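Local coordinates for zinc-binding protein TroA (Treponema pallidum, PDB 1K0F), which binds zinc with high affinity and specificity in the periplasm and delivers it to the membrane permease of the TroABC transporter for import into the cytoplasm, at residues G1-V6 with G22-K27; G50-I55 with G75-V80. All blocks are in the same frame, centred on the assembly; numbering follows the deposited sequence.

Interaction 1. Residues G1-V6 with G22-K27; sequences GKPLVV and GDVHLK
The carbonyl oxygen of His-25 accepts the shortest sound polar bond of this contact, from Val-5 N at 2.8 Å, and also takes a CA-H...O contact from Leu-4 CA. With His-25 N donating to Pro-3 O and Lys-27 N to Val-5 O, this gives the ladder of two parallel strands, pairing Leu-4 with His-25, Val-5 with Leu-26 and Val-6 with Lys-27.

At the start of the ladder a side chain adds a fourth bond. His-25 CG stands anti to the carbonyl carbon, beside the backbone N (chi1 -82°), and ND1 donates to Lys-2 O at 3.0 Å. The oxygen lies in the ring plane, whereas the nitrogen sits well above the plane of the carbonyl. The Lys-2 side chain crosses that of His-25 at about a right angle, and its CE lies over one face of the ring, 3.8 Å from the centroid, as a CH-pi contact. This lysine chain is crowded against Gly-22 O, however, and its exact course is doubtful.

The face carrying Val-5 and Leu-26 is apolar. Val-5 CG2 packs against Val-24 CB at 3.9 Å, and Val-16 of helix 10-20, the crossover helix of this beta-alpha-beta unit, touches Val-5, Val-24 and Leu-26. On the face of Leu-4, Val-6 CG2 runs beside Lys-27 CB, while Lys-27 makes a cation-pi contact with Trp-48. If the ammonium of Lys-2 lies where it is modelled, it would disfavour protonation of the whole imidazole; the firmer inference is that the ND1-H...O bond places a proton on ND1 and fixes the ring's rotation.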
ATOM      1  N   GLY A   1      24.287  19.801  -8.293  1.00 29.95           N
ATOM      2  CA  GLY A   1      23.973  18.382  -8.009  1.00 31.85           C
ATOM      3  C   GLY A   1      22.506  18.072  -8.225  1.00 32.81           C
ATOM      4  O   GLY A   1      21.668  18.979  -8.224  1.00 34.68           O
ATOM      5  N   LYS A   2      22.196  16.793  -8.408  1.00 31.86           N
ATOM      6  CA  LYS A   2      20.826  16.347  -8.635  1.00 31.92           C
ATOM      7  C   LYS A   2      19.898  16.724  -7.473  1.00 31.38           C
ATOM      8  O   LYS A   2      20.310  16.691  -6.310  1.00 31.65           O
ATOM      9  CB  LYS A   2      20.797  14.829  -8.850  1.00 33.47           C
ATOM     10  CG  LYS A   2      22.039  14.256  -9.527  1.00 37.29           C
ATOM     11  CD  LYS A   2      21.917  12.747  -9.765  1.00 39.32           C
ATOM     12  CE  LYS A   2      22.117  11.938  -8.480  1.00 40.68           C
ATOM     13  NZ  LYS A   2      23.525  11.460  -8.306  1.00 41.02           N
ATOM     14  N   PRO A   3      18.630  17.078  -7.787  1.00 30.13           N
ATOM     15  CA  PRO A   3      17.569  17.473  -6.845  1.00 29.03           C
ATOM     16  C   PRO A   3      17.123  16.392  -5.864  1.00 28.63           C
ATOM     17  O   PRO A   3      17.089  15.203  -6.193  1.00 29.49           O
ATOM     18  CB  PRO A   3      16.425  17.901  -7.754  1.00 29.96           C
ATOM     19  CG  PRO A   3      16.654  17.121  -8.990  1.00 30.26           C
ATOM     20  CD  PRO A   3      18.136  17.115  -9.173  1.00 29.18           C
ATOM     21  N   LEU A   4      16.765  16.822  -4.658  1.00 26.57           N
ATOM     22  CA  LEU A   4      16.339  15.917  -3.610  1.00 24.82           C
ATOM     23  C   LEU A   4      14.852  15.644  -3.627  1.00 26.07           C
ATOM     24  O   LEU A   4      14.052  16.540  -3.386  1.00 27.60           O
ATOM     25  CB  LEU A   4      16.708  16.488  -2.246  1.00 23.31           C
ATOM     26  CG  LEU A   4      16.285  15.600  -1.081  1.00 21.41           C
ATOM     27  CD1 LEU A   4      16.941  14.240  -1.235  1.00 20.52           C
ATOM     28  CD2 LEU A   4      16.677  16.244   0.239  1.00 21.26           C
ATOM     29  N   VAL A   5      14.482  14.403  -3.918  1.00 24.82           N
ATOM     30  CA  VAL A   5      13.080  14.020  -3.918  1.00 24.62           C
ATOM     31  C   VAL A   5      12.896  13.280  -2.608  1.00 26.15           C
ATOM     32  O   VAL A   5      13.758  12.497  -2.214  1.00 28.60           O
ATOM     33  CB  VAL A   5      12.737  13.050  -5.071  1.00 24.87           C
ATOM     34  CG1 VAL A   5      11.330  12.473  -4.876  1.00 22.19           C
ATOM     35  CG2 VAL A   5      12.846  13.775  -6.406  1.00 25.92           C
ATOM     36  N   VAL A   6      11.796  13.528  -1.915  1.00 26.23           N
ATOM     37  CA  VAL A   6      11.565  12.837  -0.655  1.00 25.41           C
ATOM     38  C   VAL A   6      10.162  12.298  -0.639  1.00 22.98           C
ATOM     39  O   VAL A   6       9.200  13.043  -0.806  1.00 21.49           O
ATOM     40  CB  VAL A   6      11.756  13.759   0.565  1.00 27.25           C
ATOM     41  CG1 VAL A   6      11.198  13.078   1.820  1.00 26.16           C
ATOM     42  CG2 VAL A   6      13.245  14.075   0.758  1.00 27.66           C
ATOM     43  N   GLY A  22      18.621   7.607 -11.522  1.00 26.90           N
ATOM     44  CA  GLY A  22      19.714   8.303 -10.873  1.00 24.70           C
ATOM     45  C   GLY A  22      19.747   9.774 -11.179  1.00 22.37           C
ATOM     46  O   GLY A  22      20.758  10.435 -10.955  1.00 23.40           O
ATOM     47  N   ASP A  23      18.643  10.291 -11.695  1.00 20.67           N
ATOM     48  CA  ASP A  23      18.569  11.699 -12.026  1.00 19.97           C
ATOM     49  C   ASP A  23      18.155  12.478 -10.807  1.00 22.10           C
ATOM     50  O   ASP A  23      17.962  13.686 -10.865  1.00 25.30           O
ATOM     51  CB  ASP A  23      17.568  11.933 -13.133  1.00 16.53           C
ATOM     52  CG  ASP A  23      17.961  11.258 -14.400  1.00 16.89           C
ATOM     53  OD1 ASP A  23      19.140  11.369 -14.788  1.00 16.29           O
ATOM     54  OD2 ASP A  23      17.087  10.612 -15.002  1.00 17.71           O
ATOM     55  N   VAL A  24      17.984  11.791  -9.693  1.00 22.98           N
ATOM     56  CA  VAL A  24      17.616  12.488  -8.477  1.00 24.55           C
ATOM     57  C   VAL A  24      18.195  11.762  -7.291  1.00 23.13           C
ATOM     58  O   VAL A  24      18.639  10.623  -7.394  1.00 21.95           O
ATOM     59  CB  VAL A  24      16.055  12.604  -8.283  1.00 25.82           C
ATOM     60  CG1 VAL A  24      15.405  13.106  -9.547  1.00 28.56           C
ATOM     61  CG2 VAL A  24      15.453  11.260  -7.884  1.00 27.08           C
ATOM     62  N   HIS A  25      18.222  12.455  -6.169  1.00 21.93           N
ATOM     63  CA  HIS A  25      18.684  11.857  -4.945  1.00 22.63           C
ATOM     64  C   HIS A  25      17.342  11.546  -4.316  1.00 23.17           C
ATOM     65  O   HIS A  25      16.509  12.443  -4.169  1.00 26.01           O
ATOM     66  CB  HIS A  25      19.465  12.872  -4.129  1.00 21.79           C
ATOM     67  CG  HIS A  25      20.884  13.011  -4.566  1.00 22.43           C
ATOM     68  ND1 HIS A  25      21.366  14.146  -5.183  1.00 23.01           N
ATOM     69  CD2 HIS A  25      21.930  12.152  -4.489  1.00 23.29           C
ATOM     70  CE1 HIS A  25      22.651  13.979  -5.463  1.00 25.43           C
ATOM     71  NE2 HIS A  25      23.016  12.778  -5.052  1.00 24.32           N
ATOM     72  N   LEU A  26      17.111  10.283  -3.979  1.00 21.07           N
ATOM     73  CA  LEU A  26      15.834   9.895  -3.409  1.00 19.90           C
ATOM     74  C   LEU A  26      15.917   9.385  -1.986  1.00 19.86           C
ATOM     75  O   LEU A  26      16.805   8.629  -1.632  1.00 20.33           O
ATOM     76  CB  LEU A  26      15.182   8.835  -4.294  1.00 18.61           C
ATOM     77  CG  LEU A  26      14.178   7.875  -3.647  1.00 19.61           C
ATOM     78  CD1 LEU A  26      12.983   8.651  -3.102  1.00 18.43           C
ATOM     79  CD2 LEU A  26      13.728   6.851  -4.684  1.00 18.74           C
ATOM     80  N   LYS A  27      14.970   9.806  -1.167  1.00 21.25           N
ATOM     81  CA  LYS A  27      14.942   9.368   0.209  1.00 22.63           C
ATOM     82  C   LYS A  27      13.566   8.805   0.547  1.00 22.69           C
ATOM     83  O   LYS A  27      12.568   9.532   0.564  1.00 22.15           O
ATOM     84  CB  LYS A  27      15.296  10.541   1.136  1.00 23.28           C
ATOM     85  CG  LYS A  27      14.942  10.314   2.608  1.00 26.73           C
ATOM     86  CD  LYS A  27      16.081   9.628   3.354  1.00 31.53           C
ATOM     87  CE  LYS A  27      15.580   8.691   4.472  1.00 32.72           C
ATOM     88  NZ  LYS A  27      15.998   9.181   5.811  1.00 32.17           N
TER

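Interaction 2. Residues G50-I55 with G75-V80; sequences GNADLI and GSRLVV
Ile-55 is held to the neighbouring strand at both of its backbone polar atoms: its N donates to Leu-78 O at 2.7 Å, and its O accepts from Val-80 N at 2.9 Å. Around this pair the side chains sort to two faces. Leu-54 CD1 meets Leu-78 CB at 3.8 Å on one; on the other, Ile-55 and Val-79 run alongside each other in the same direction, with Ile-55 CB 4.0 Å from Val-79 CG2.

Ile-55 CD1 also packs on the aliphatic part of Arg-77, 3.4 Å from its CD. The arginine takes up the crowded position, CG between the backbone N and the carbonyl carbon (chi1 69°), and its chain bends twice more on the way to the last turn of helix 43-51. There NH1 and NH2 both approach Gly-50 O, but these bonds are weak in angle and the one from NH2 is doubtfully short. NH1 also comes close to Ala-52 O at an angle too poor for a hydrogen bond, and it faces Ala-52 N, itself a donor, so the placement of the guanidinium is approximate. A positive group at a helix C-terminus would nevertheless be expected to be favoured by the helix dipole.

Further out, Leu-121 and Leu-124 of helix 107-124 back Leu-54, and Tyr-57 touches Val-79. Strands 54-57 and 78-81, joined through helix 67-73, form a beta-alpha-beta unit at one margin of a four-stranded parallel sheet.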
ATOM      1  N   GLY A  50      13.057  19.139   4.820  1.00 39.87           N
ATOM      2  CA  GLY A  50      13.441  20.538   4.791  1.00 40.62           C
ATOM      3  C   GLY A  50      14.255  20.937   3.580  1.00 40.31           C
ATOM      4  O   GLY A  50      14.139  22.063   3.100  1.00 38.94           O
ATOM      5  N   ASN A  51      15.070  20.016   3.076  1.00 41.24           N
ATOM      6  CA  ASN A  51      15.917  20.300   1.918  1.00 41.76           C
ATOM      7  C   ASN A  51      15.415  19.702   0.607  1.00 40.87           C
ATOM      8  O   ASN A  51      15.993  19.947  -0.456  1.00 42.14           O
ATOM      9  CB  ASN A  51      17.336  19.800   2.178  1.00 42.01           C
ATOM     10  CG  ASN A  51      17.739  19.929   3.620  1.00 42.03           C
ATOM     11  OD1 ASN A  51      17.642  21.007   4.210  1.00 41.14           O
ATOM     12  ND2 ASN A  51      18.193  18.827   4.205  1.00 42.95           N
ATOM     13  N   ALA A  52      14.347  18.916   0.675  1.00 38.40           N
ATOM     14  CA  ALA A  52      13.801  18.293  -0.523  1.00 34.26           C
ATOM     15  C   ALA A  52      13.354  19.334  -1.531  1.00 31.96           C
ATOM     16  O   ALA A  52      12.912  20.420  -1.174  1.00 32.56           O
ATOM     17  CB  ALA A  52      12.636  17.392  -0.160  1.00 32.66           C
ATOM     18  N   ASP A  53      13.505  19.001  -2.804  1.00 30.14           N
ATOM     19  CA  ASP A  53      13.077  19.880  -3.875  1.00 28.58           C
ATOM     20  C   ASP A  53      11.708  19.377  -4.300  1.00 27.15           C
ATOM     21  O   ASP A  53      10.909  20.108  -4.882  1.00 24.82           O
ATOM     22  CB  ASP A  53      14.042  19.789  -5.050  1.00 29.36           C
ATOM     23  CG  ASP A  53      15.452  20.081  -4.651  1.00 30.10           C
ATOM     24  OD1 ASP A  53      15.657  21.110  -3.961  1.00 30.49           O
ATOM     25  OD2 ASP A  53      16.343  19.294  -5.020  1.00 31.24           O
ATOM     26  N   LEU A  54      11.449  18.112  -3.989  1.00 26.66           N
ATOM     27  CA  LEU A  54      10.184  17.484  -4.330  1.00 24.75           C
ATOM     28  C   LEU A  54       9.746  16.537  -3.232  1.00 24.13           C
ATOM     29  O   LEU A  54      10.446  15.582  -2.919  1.00 25.09           O
ATOM     30  CB  LEU A  54      10.331  16.705  -5.637  1.00 25.41           C
ATOM     31  CG  LEU A  54       9.200  15.743  -5.980  1.00 22.93           C
ATOM     32  CD1 LEU A  54       7.946  16.551  -6.252  1.00 24.06           C
ATOM     33  CD2 LEU A  54       9.570  14.901  -7.186  1.00 24.43           C
ATOM     34  N   ILE A  55       8.593  16.809  -2.636  1.00 24.17           N
ATOM     35  CA  ILE A  55       8.069  15.940  -1.594  1.00 24.60           C
ATOM     36  C   ILE A  55       6.872  15.190  -2.163  1.00 22.91           C
ATOM     37  O   ILE A  55       5.961  15.793  -2.740  1.00 18.92           O
ATOM     38  CB  ILE A  55       7.621  16.719  -0.347  1.00 25.95           C
ATOM     39  CG1 ILE A  55       8.845  17.201   0.436  1.00 26.45           C
ATOM     40  CG2 ILE A  55       6.780  15.815   0.547  1.00 26.75           C
ATOM     41  CD1 ILE A  55       8.497  18.132   1.579  1.00 26.84           C
ATOM     42  N   GLY A  75       4.302  24.988  -0.434  1.00 53.42           N
ATOM     43  CA  GLY A  75       4.453  26.387  -0.804  1.00 53.01           C
ATOM     44  C   GLY A  75       5.892  26.852  -0.889  1.00 52.25           C
ATOM     45  O   GLY A  75       6.220  27.767  -1.645  1.00 52.36           O
ATOM     46  N   SER A  76       6.751  26.222  -0.097  1.00 51.59           N
ATOM     47  CA  SER A  76       8.166  26.557  -0.085  1.00 50.29           C
ATOM     48  C   SER A  76       8.865  25.638  -1.070  1.00 49.43           C
ATOM     49  O   SER A  76       9.940  25.952  -1.579  1.00 49.97           O
ATOM     50  CB  SER A  76       8.736  26.349   1.320  1.00 50.45           C
ATOM     51  OG  SER A  76       7.787  26.703   2.313  1.00 51.69           O
ATOM     52  N   ARG A  77       8.236  24.499  -1.335  1.00 48.02           N
ATOM     53  CA  ARG A  77       8.793  23.516  -2.252  1.00 46.91           C
ATOM     54  C   ARG A  77       7.679  22.752  -2.924  1.00 44.71           C
ATOM     55  O   ARG A  77       6.502  23.010  -2.688  1.00 45.17           O
ATOM     56  CB  ARG A  77       9.668  22.522  -1.496  1.00 49.55           C
ATOM     57  CG  ARG A  77       8.879  21.607  -0.570  1.00 51.58           C
ATOM     58  CD  ARG A  77       9.690  21.228   0.660  1.00 52.41           C
ATOM     59  NE  ARG A  77      10.438  22.364   1.194  1.00 54.57           N
ATOM     60  CZ  ARG A  77      11.741  22.343   1.448  1.00 56.59           C
ATOM     61  NH1 ARG A  77      12.446  21.244   1.220  1.00 57.88           N
ATOM     62  NH2 ARG A  77      12.342  23.424   1.928  1.00 58.88           N
ATOM     63  N   LEU A  78       8.056  21.795  -3.754  1.00 42.07           N
ATOM     64  CA  LEU A  78       7.074  20.985  -4.442  1.00 41.51           C
ATOM     65  C   LEU A  78       6.549  19.929  -3.468  1.00 41.40           C
ATOM     66  O   LEU A  78       7.318  19.125  -2.952  1.00 42.04           O
ATOM     67  CB  LEU A  78       7.713  20.307  -5.654  1.00 41.73           C
ATOM     68  CG  LEU A  78       7.736  21.108  -6.956  1.00 42.13           C
ATOM     69  CD1 LEU A  78       8.446  20.310  -8.049  1.00 42.86           C
ATOM     70  CD2 LEU A  78       6.312  21.433  -7.375  1.00 41.70           C
ATOM     71  N   VAL A  79       5.243  19.955  -3.206  1.00 40.17           N
ATOM     72  CA  VAL A  79       4.611  18.991  -2.307  1.00 36.44           C
ATOM     73  C   VAL A  79       3.397  18.436  -3.018  1.00 34.88           C
ATOM     74  O   VAL A  79       2.459  19.163  -3.331  1.00 34.40           O
ATOM     75  CB  VAL A  79       4.165  19.638  -0.995  1.00 35.73           C
ATOM     76  CG1 VAL A  79       3.328  18.653  -0.197  1.00 35.01           C
ATOM     77  CG2 VAL A  79       5.382  20.069  -0.196  1.00 35.20           C
ATOM     78  N   VAL A  80       3.415  17.134  -3.261  1.00 34.90           N
ATOM     79  CA  VAL A  80       2.330  16.495  -3.978  1.00 33.67           C
ATOM     80  C   VAL A  80       1.820  15.187  -3.376  1.00 31.75           C
ATOM     81  O   VAL A  80       2.590  14.274  -3.097  1.00 28.60           O
ATOM     82  CB  VAL A  80       2.757  16.240  -5.448  1.00 33.85           C
ATOM     83  CG1 VAL A  80       1.828  15.227  -6.107  1.00 35.79           C
ATOM     84  CG2 VAL A  80       2.756  17.556  -6.218  1.00 33.52           C
TER

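Interactions 1 and 2 are the two flanks of one parallel sheet, ordered 25-28, 4-7, 54-57, 78-81, and their centres lie about 12 Å apart. The seam between them is polar as well as apolar: Val-6 N lies 2.7 Å from Leu-54 O, a probable hydrogen bond, and Asp-53 OD2 accepts another from Leu-4 N, modelled rather short at 2.5 Å, while Val-6 CG2 packs on Ala-52 CB at 3.5 Å. Along the chain the contacts follow in series, with helix 43-51 leading from strand 25-28 to strand 54-57. Both lie away from the zinc ligands His-37, His-102, His-168 and Asp-248, whose site is without metal in this zinc-free structure; they are packing within one parallel sheet.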